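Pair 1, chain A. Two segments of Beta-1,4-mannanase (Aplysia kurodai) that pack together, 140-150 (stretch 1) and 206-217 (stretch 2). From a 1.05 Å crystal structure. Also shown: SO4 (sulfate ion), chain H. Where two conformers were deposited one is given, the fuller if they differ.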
# COMPACT_ATOMS: atom_id res chain seq x y z
N ALA A 140 12.42 12.40 -8.40
CA ALA A 140 11.03 12.47 -7.94
C ALA A 140 10.82 11.98 -6.51
O ALA A 140 10.26 12.70 -5.70
CB ALA A 140 10.10 11.75 -8.91
N LEU A 141 11.23 10.75 -6.22
CA LEU A 141 10.88 10.16 -4.92
C LEU A 141 11.54 10.90 -3.76
O LEU A 141 10.86 11.30 -2.81
CB LEU A 141 11.23 8.68 -4.89
CG LEU A 141 10.87 7.96 -3.59
CD1 LEU A 141 9.37 8.02 -3.29
CD2 LEU A 141 11.33 6.52 -3.67
N LYS A 142 12.86 11.05 -3.81
CA LYS A 142 13.54 11.75 -2.73
C LYS A 142 13.01 13.19 -2.54
O LYS A 142 12.75 13.59 -1.41
CB LYS A 142 15.07 11.67 -2.85
CG LYS A 142 15.64 10.27 -2.57
CD LYS A 142 17.14 10.25 -2.78
CE LYS A 142 17.76 8.92 -2.38
NZ LYS A 142 19.24 9.01 -2.39
N PRO A 143 12.83 13.96 -3.63
CA PRO A 143 12.26 15.29 -3.41
C PRO A 143 10.88 15.28 -2.75
O PRO A 143 10.61 16.10 -1.88
CB PRO A 143 12.19 15.87 -4.83
CG PRO A 143 13.37 15.24 -5.52
CD PRO A 143 13.41 13.83 -4.99
N ILE A 144 10.02 14.35 -3.14
CA ILE A 144 8.70 14.25 -2.53
C ILE A 144 8.80 13.89 -1.04
O ILE A 144 8.20 14.56 -0.18
CB ILE A 144 7.81 13.23 -3.26
CG1 ILE A 144 7.44 13.74 -4.66
CG2 ILE A 144 6.56 12.92 -2.44
CD1 ILE A 144 6.86 12.68 -5.57
N VAL A 145 9.56 12.85 -0.74
CA VAL A 145 9.71 12.37 0.63
C VAL A 145 10.33 13.43 1.52
O VAL A 145 9.90 13.64 2.65
CB VAL A 145 10.54 11.07 0.64
CG1 VAL A 145 10.93 10.68 2.06
CG2 VAL A 145 9.76 9.94 -0.03
N ASN A 146 11.34 14.12 0.99
CA ASN A 146 11.98 15.18 1.75
C ASN A 146 11.02 16.33 2.04
O ASN A 146 11.04 16.90 3.13
CB ASN A 146 13.20 15.71 1.00
CG ASN A 146 13.90 16.81 1.76
OD1 ASN A 146 14.49 16.56 2.82
ND2 ASN A 146 13.83 18.02 1.24
N HIS A 147 10.19 16.66 1.06
CA HIS A 147 9.30 17.81 1.20
C HIS A 147 8.28 17.63 2.32
O HIS A 147 7.89 18.59 2.98
CB HIS A 147 8.57 18.07 -0.11
CG HIS A 147 7.82 19.36 -0.14
ND1 HIS A 147 8.45 20.57 -0.26
CD2 HIS A 147 6.50 19.62 -0.03
CE1 HIS A 147 7.54 21.54 -0.24
NE2 HIS A 147 6.35 20.98 -0.10
N VAL A 148 7.86 16.39 2.54
CA VAL A 148 6.87 16.08 3.58
C VAL A 148 7.49 15.32 4.75
O VAL A 148 6.76 14.74 5.56
CB VAL A 148 5.66 15.30 3.01
CG1 VAL A 148 4.98 16.12 1.92
CG2 VAL A 148 6.07 13.91 2.51
N LYS A 149 8.81 15.37 4.86
CA LYS A 149 9.56 14.66 5.90
C LYS A 149 8.96 14.92 7.28
O LYS A 149 8.77 16.08 7.65
CB LYS A 149 11.02 15.13 5.89
CG LYS A 149 11.94 14.45 6.90
CD LYS A 149 13.34 15.06 6.86
CE LYS A 149 14.25 14.44 7.91
NZ LYS A 149 15.52 15.19 8.08
N GLY A 150 8.67 13.86 8.03
CA GLY A 150 8.20 14.00 9.39
C GLY A 150 6.75 14.40 9.57
O GLY A 150 6.32 14.56 10.71
N TRP A 206 15.15 -0.60 -3.48
CA TRP A 206 15.77 0.70 -3.70
C TRP A 206 14.85 1.84 -3.28
O TRP A 206 15.30 2.83 -2.71
CB TRP A 206 16.19 0.87 -5.16
CG TRP A 206 17.40 0.07 -5.55
CD1 TRP A 206 17.99 -0.96 -4.85
CD2 TRP A 206 18.19 0.25 -6.73
NE1 TRP A 206 19.08 -1.43 -5.54
CE2 TRP A 206 19.23 -0.71 -6.70
CE3 TRP A 206 18.11 1.12 -7.83
CZ2 TRP A 206 20.18 -0.82 -7.71
CZ3 TRP A 206 19.06 1.01 -8.83
CH2 TRP A 206 20.08 0.05 -8.76
N GLN A 207 13.55 1.71 -3.53
CA GLN A 207 12.64 2.76 -3.13
C GLN A 207 12.48 2.83 -1.61
O GLN A 207 12.48 3.92 -1.03
CB GLN A 207 11.29 2.62 -3.82
CG GLN A 207 11.34 2.85 -5.32
CD GLN A 207 9.99 2.64 -5.96
OE1 GLN A 207 9.20 3.57 -6.07
NE2 GLN A 207 9.71 1.40 -6.34
N ALA A 208 12.35 1.68 -0.96
CA ALA A 208 12.23 1.67 0.49
C ALA A 208 13.46 2.30 1.15
O ALA A 208 13.34 3.06 2.10
CB ALA A 208 11.99 0.26 1.00
N ASP A 209 14.64 1.98 0.62
CA ASP A 209 15.88 2.51 1.18
C ASP A 209 15.96 4.02 0.96
O ASP A 209 16.36 4.76 1.86
CB ASP A 209 17.09 1.81 0.58
CG ASP A 209 18.40 2.27 1.20
OD1 ASP A 209 18.80 1.72 2.26
OD2 ASP A 209 19.04 3.16 0.62
N ALA A 210 15.57 4.48 -0.22
CA ALA A 210 15.57 5.90 -0.50
C ALA A 210 14.65 6.66 0.45
O ALA A 210 15.01 7.72 0.96
CB ALA A 210 15.16 6.15 -1.94
N ILE A 211 13.47 6.11 0.69
CA ILE A 211 12.52 6.74 1.61
C ILE A 211 13.11 6.87 3.01
O ILE A 211 13.09 7.94 3.61
CB ILE A 211 11.18 5.99 1.63
CG1 ILE A 211 10.46 6.15 0.29
CG2 ILE A 211 10.30 6.47 2.80
CD1 ILE A 211 9.30 5.22 0.11
N LYS A 212 13.67 5.78 3.52
CA LYS A 212 14.17 5.78 4.89
C LYS A 212 15.58 6.35 5.08
O LYS A 212 16.06 6.46 6.21
CB LYS A 212 13.97 4.41 5.54
CG LYS A 212 12.50 4.17 5.86
CD LYS A 212 12.24 2.86 6.58
CE LYS A 212 12.28 1.68 5.64
NZ LYS A 212 11.96 0.41 6.35
N THR A 213 16.23 6.71 3.98
CA THR A 213 17.43 7.53 4.05
C THR A 213 17.02 9.00 4.14
O THR A 213 17.61 9.79 4.87
CB THR A 213 18.34 7.36 2.80
OG1 THR A 213 18.69 5.98 2.64
CG2 THR A 213 19.61 8.17 2.94
N THR A 214 15.99 9.36 3.39
CA THR A 214 15.54 10.74 3.28
C THR A 214 14.67 11.17 4.46
O THR A 214 14.82 12.28 4.98
CB THR A 214 14.79 10.92 1.95
OG1 THR A 214 15.66 10.56 0.87
CG2 THR A 214 14.34 12.35 1.76
N ASP A 215 13.78 10.27 4.89
CA ASP A 215 12.96 10.48 6.07
C ASP A 215 13.07 9.22 6.92
O ASP A 215 12.25 8.30 6.79
CB ASP A 215 11.50 10.74 5.70
CG ASP A 215 10.62 11.03 6.91
OD1 ASP A 215 11.13 11.00 8.06
OD2 ASP A 215 9.41 11.28 6.72
N PRO A 216 14.10 9.15 7.77
CA PRO A 216 14.38 7.91 8.50
C PRO A 216 13.25 7.44 9.41
O PRO A 216 13.20 6.25 9.72
CB PRO A 216 15.61 8.26 9.33
CG PRO A 216 16.25 9.38 8.63
CD PRO A 216 15.16 10.16 7.96
N GLY A 217 12.36 8.34 9.81
CA GLY A 217 11.22 7.97 10.63
C GLY A 217 9.97 7.55 9.89
O GLY A 217 8.96 7.25 10.52
S SO4 H . 21.36 6.11 -3.34
O1 SO4 H . 20.66 6.13 -4.62
O2 SO4 H . 21.60 4.72 -2.90
O3 SO4 H . 22.65 6.79 -3.46
O4 SO4 H . 20.55 6.81 -2.34
O HOH W 1 8.28 11.14 4.08
O HOH W 2 15.98 14.64 4.09

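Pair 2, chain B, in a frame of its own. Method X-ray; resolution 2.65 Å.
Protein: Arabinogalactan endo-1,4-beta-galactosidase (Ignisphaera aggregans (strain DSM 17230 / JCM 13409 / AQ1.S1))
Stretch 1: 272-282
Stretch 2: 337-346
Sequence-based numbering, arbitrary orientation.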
# COMPACT_ATOMS: atom_id res chain seq x y z
N ASP B 272 -3.79 20.37 1.33
CA ASP B 272 -3.19 19.83 2.54
C ASP B 272 -2.10 18.82 2.17
O ASP B 272 -1.10 18.68 2.88
CB ASP B 272 -4.24 19.17 3.43
CG ASP B 272 -5.28 20.15 3.93
OD1 ASP B 272 -4.94 21.33 4.15
OD2 ASP B 272 -6.45 19.74 4.10
N PHE B 273 -2.30 18.13 1.05
CA PHE B 273 -1.30 17.18 0.56
C PHE B 273 -0.11 17.93 -0.03
O PHE B 273 1.04 17.52 0.16
CB PHE B 273 -1.92 16.25 -0.49
CG PHE B 273 -0.94 15.27 -1.08
CD1 PHE B 273 -0.54 14.16 -0.36
CD2 PHE B 273 -0.42 15.47 -2.35
CE1 PHE B 273 0.36 13.26 -0.90
CE2 PHE B 273 0.48 14.57 -2.90
CZ PHE B 273 0.87 13.46 -2.17
N ARG B 274 -0.38 19.02 -0.73
CA ARG B 274 0.67 19.84 -1.32
C ARG B 274 1.61 20.41 -0.26
O ARG B 274 2.82 20.45 -0.44
CB ARG B 274 0.07 20.99 -2.13
CG ARG B 274 -0.05 20.71 -3.61
CD ARG B 274 -0.51 21.95 -4.37
NE ARG B 274 -0.19 21.87 -5.79
CZ ARG B 274 -0.94 21.28 -6.71
NH1 ARG B 274 -2.10 20.71 -6.38
NH2 ARG B 274 -0.55 21.26 -7.98
N ASN B 275 1.03 20.85 0.85
CA ASN B 275 1.81 21.45 1.93
C ASN B 275 2.75 20.44 2.57
O ASN B 275 3.86 20.79 2.97
CB ASN B 275 0.89 22.05 2.99
CG ASN B 275 -0.02 23.13 2.43
OD1 ASN B 275 0.38 23.91 1.57
ND2 ASN B 275 -1.25 23.18 2.93
N LEU B 276 2.31 19.19 2.66
CA LEU B 276 3.14 18.14 3.23
C LEU B 276 4.34 17.86 2.34
O LEU B 276 5.47 17.75 2.82
CB LEU B 276 2.33 16.86 3.43
CG LEU B 276 3.15 15.68 4.00
CD1 LEU B 276 3.63 15.99 5.41
CD2 LEU B 276 2.35 14.40 3.97
N VAL B 277 4.09 17.72 1.04
CA VAL B 277 5.14 17.35 0.10
C VAL B 277 6.27 18.37 0.11
O VAL B 277 7.43 18.01 0.29
CB VAL B 277 4.58 17.20 -1.33
CG1 VAL B 277 5.71 16.95 -2.33
CG2 VAL B 277 3.57 16.07 -1.40
N ARG B 278 5.93 19.65 -0.08
CA ARG B 278 6.94 20.70 -0.15
C ARG B 278 7.70 20.83 1.17
O ARG B 278 8.84 21.29 1.19
CB ARG B 278 6.31 22.04 -0.53
CG ARG B 278 5.48 22.69 0.57
CD ARG B 278 4.95 24.04 0.13
NE ARG B 278 3.79 23.92 -0.75
CZ ARG B 278 3.85 23.92 -2.08
NH1 ARG B 278 5.01 24.03 -2.72
NH2 ARG B 278 2.72 23.82 -2.78
N THR B 279 7.06 20.44 2.27
CA THR B 279 7.69 20.50 3.58
C THR B 279 8.72 19.38 3.73
O THR B 279 9.71 19.53 4.45
CB THR B 279 6.65 20.39 4.72
OG1 THR B 279 5.62 21.37 4.52
CG2 THR B 279 7.30 20.62 6.08
N LEU B 280 8.48 18.26 3.05
CA LEU B 280 9.39 17.12 3.11
C LEU B 280 10.59 17.29 2.18
O LEU B 280 11.69 16.85 2.51
CB LEU B 280 8.64 15.83 2.75
CG LEU B 280 8.13 15.00 3.93
CD1 LEU B 280 7.27 15.82 4.86
CD2 LEU B 280 7.36 13.78 3.44
N VAL B 281 10.38 17.92 1.03
CA VAL B 281 11.46 18.08 0.06
C VAL B 281 12.47 19.13 0.51
O VAL B 281 13.62 19.11 0.08
CB VAL B 281 10.92 18.46 -1.34
CG1 VAL B 281 9.96 17.40 -1.86
CG2 VAL B 281 10.25 19.82 -1.31
N GLN B 282 12.03 20.06 1.36
CA GLN B 282 12.91 21.11 1.85
C GLN B 282 13.62 20.70 3.13
O GLN B 282 14.76 21.09 3.35
CB GLN B 282 12.12 22.41 2.09
CG GLN B 282 13.02 23.58 2.50
CD GLN B 282 12.25 24.84 2.82
OE1 GLN B 282 11.80 25.55 1.93
NE2 GLN B 282 12.10 25.12 4.11
N ALA B 337 0.07 16.80 -8.37
CA ALA B 337 0.40 17.49 -7.13
C ALA B 337 1.71 16.97 -6.55
O ALA B 337 2.54 17.75 -6.08
CB ALA B 337 -0.72 17.33 -6.12
N LEU B 338 1.90 15.66 -6.58
CA LEU B 338 3.10 15.05 -6.02
C LEU B 338 4.35 15.46 -6.80
O LEU B 338 5.38 15.78 -6.20
CB LEU B 338 2.97 13.53 -6.00
CG LEU B 338 4.20 12.77 -5.51
CD1 LEU B 338 4.63 13.24 -4.13
CD2 LEU B 338 3.94 11.27 -5.50
N TYR B 339 4.26 15.44 -8.12
CA TYR B 339 5.42 15.72 -8.96
C TYR B 339 5.74 17.21 -9.02
O TYR B 339 6.90 17.60 -9.02
CB TYR B 339 5.20 15.18 -10.38
CG TYR B 339 6.37 15.45 -11.30
CD1 TYR B 339 7.66 15.06 -10.97
CD2 TYR B 339 6.18 16.10 -12.52
CE1 TYR B 339 8.73 15.31 -11.81
CE2 TYR B 339 7.24 16.36 -13.37
CZ TYR B 339 8.52 15.96 -13.01
OH TYR B 339 9.58 16.21 -13.84
N GLU B 340 4.70 18.03 -9.08
CA GLU B 340 4.87 19.48 -9.19
C GLU B 340 5.53 20.07 -7.94
O GLU B 340 6.18 21.11 -8.01
CB GLU B 340 3.52 20.15 -9.44
CG GLU B 340 2.99 19.94 -10.85
CD GLU B 340 1.56 20.39 -11.02
OE1 GLU B 340 1.03 21.07 -10.12
OE2 GLU B 340 0.95 20.06 -12.07
N GLU B 341 5.36 19.39 -6.81
CA GLU B 341 5.94 19.82 -5.55
C GLU B 341 7.14 18.95 -5.18
O GLU B 341 8.16 19.46 -4.71
CB GLU B 341 4.90 19.76 -4.43
CG GLU B 341 3.56 20.37 -4.78
CD GLU B 341 3.59 21.88 -4.89
OE1 GLU B 341 4.69 22.47 -4.76
OE2 GLU B 341 2.52 22.49 -5.09
N GLY B 342 7.00 17.65 -5.39
CA GLY B 342 8.05 16.70 -5.05
C GLY B 342 9.29 16.88 -5.91
O GLY B 342 10.39 16.51 -5.50
N LYS B 343 9.10 17.45 -7.10
CA LYS B 343 10.20 17.70 -8.03
C LYS B 343 10.95 16.39 -8.34
O LYS B 343 10.34 15.43 -8.82
CB LYS B 343 11.16 18.75 -7.45
CG LYS B 343 10.49 20.06 -7.03
CD LYS B 343 10.52 21.11 -8.12
CE LYS B 343 9.13 21.55 -8.52
NZ LYS B 343 8.34 22.07 -7.37
N ASP B 344 12.25 16.35 -8.05
CA ASP B 344 13.07 15.18 -8.33
C ASP B 344 13.02 14.15 -7.19
O ASP B 344 13.60 13.06 -7.31
CB ASP B 344 14.52 15.59 -8.59
CG ASP B 344 15.02 16.64 -7.61
OD1 ASP B 344 15.48 16.26 -6.51
OD2 ASP B 344 14.95 17.84 -7.94
N LYS B 345 12.35 14.50 -6.10
CA LYS B 345 12.16 13.58 -4.99
C LYS B 345 10.79 12.90 -5.06
O LYS B 345 10.49 12.01 -4.26
CB LYS B 345 12.31 14.31 -3.65
CG LYS B 345 13.76 14.46 -3.19
CD LYS B 345 14.08 15.89 -2.78
CE LYS B 345 14.95 15.93 -1.54
NZ LYS B 345 14.77 17.22 -0.82
N ALA B 346 9.96 13.34 -6.00
CA ALA B 346 8.68 12.69 -6.25
C ALA B 346 8.93 11.29 -6.80
O ALA B 346 9.59 11.13 -7.83
CB ALA B 346 7.83 13.50 -7.21

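What backbone arrangement do the two pairs share? In each, two helices run side by side in roughly the same direction, inclined by 36° with axes 9.2 Å apart at closest approach in pair 1, and by 34° and 8.7 Å in pair 2. Fourteen central residues superpose with an RMSD of 0.6 Å. The buried areas are also similar, 554 and 589 Å².

Which positions keep the same packing role? Val145(A) and Val277(B) coincide almost exactly; both are t rotamers whose CA-to-CB bonds point toward the other helix. Val145(A) CG2 lies 3.9 Å from Ile211(A) CG1, and Val277(B) CG2 lies 4.1 Å from Leu338(B) CD1, at the position matching Ile211(A). One turn earlier, Leu141(A) matches Phe273(B). The leucine brings CD2 to 4.1 Å from Ile211(A) CG1, while the aromatic ring meets the second helix with its edge, its CE2 4.1 Å from Leu338(B) CB. Opposite them, Ala210(A) and Ala337(B) match as small residues that leave room for a long neighbour: Lys142(A) CE lies 3.8 Å from Ala210(A) CB, and the guanidinium of Arg274(B) lays one face over Ala337(B), with NH1 3.7 Å from CB.

How do the more polar flanks differ? In pair 1, Thr214(A) packs against the first helix with both branches, its CG2 3.6 Å from Asn146(A) CB and 3.8 Å from Val145(A) CG1, and its OG1 3.5 Å from Lys142(A) CG. A water donates to both Asn146(A) OD1 and Thr214(A) O, at 2.7 and 2.8 Å from its oxygen, and so links the two helices. In pair 2 the matching residues are Arg278(B) and Glu341(B), and charge takes over. Glu341(B) forms salt bridges with two arginines, OE2 lying 2.9 Å from Arg274(B) NE and OE1 2.6 Å from Arg278(B) NH1, though the hydrogen bonds within them are weak in angle. Arg274(B) NH2 also reaches Glu340(B) OE1 at 2.7 Å, a further salt bridge.

What happens where the second helix gives way to the following residues? Asp215(A) leaves helical geometry and points toward stretch 1, where its OD2 accepts a nearly straight hydrogen bond from Gly150(A) N at 3.0 Å. This fastens the loop after the first helix in pair 1. The matching Gly342(B) has no side chain to offer; instead its backbone packs directly against the valine, with Val277(B) CG1 3.4 Å from Gly342(B) N. A CB there would clash with Leu338(B) O.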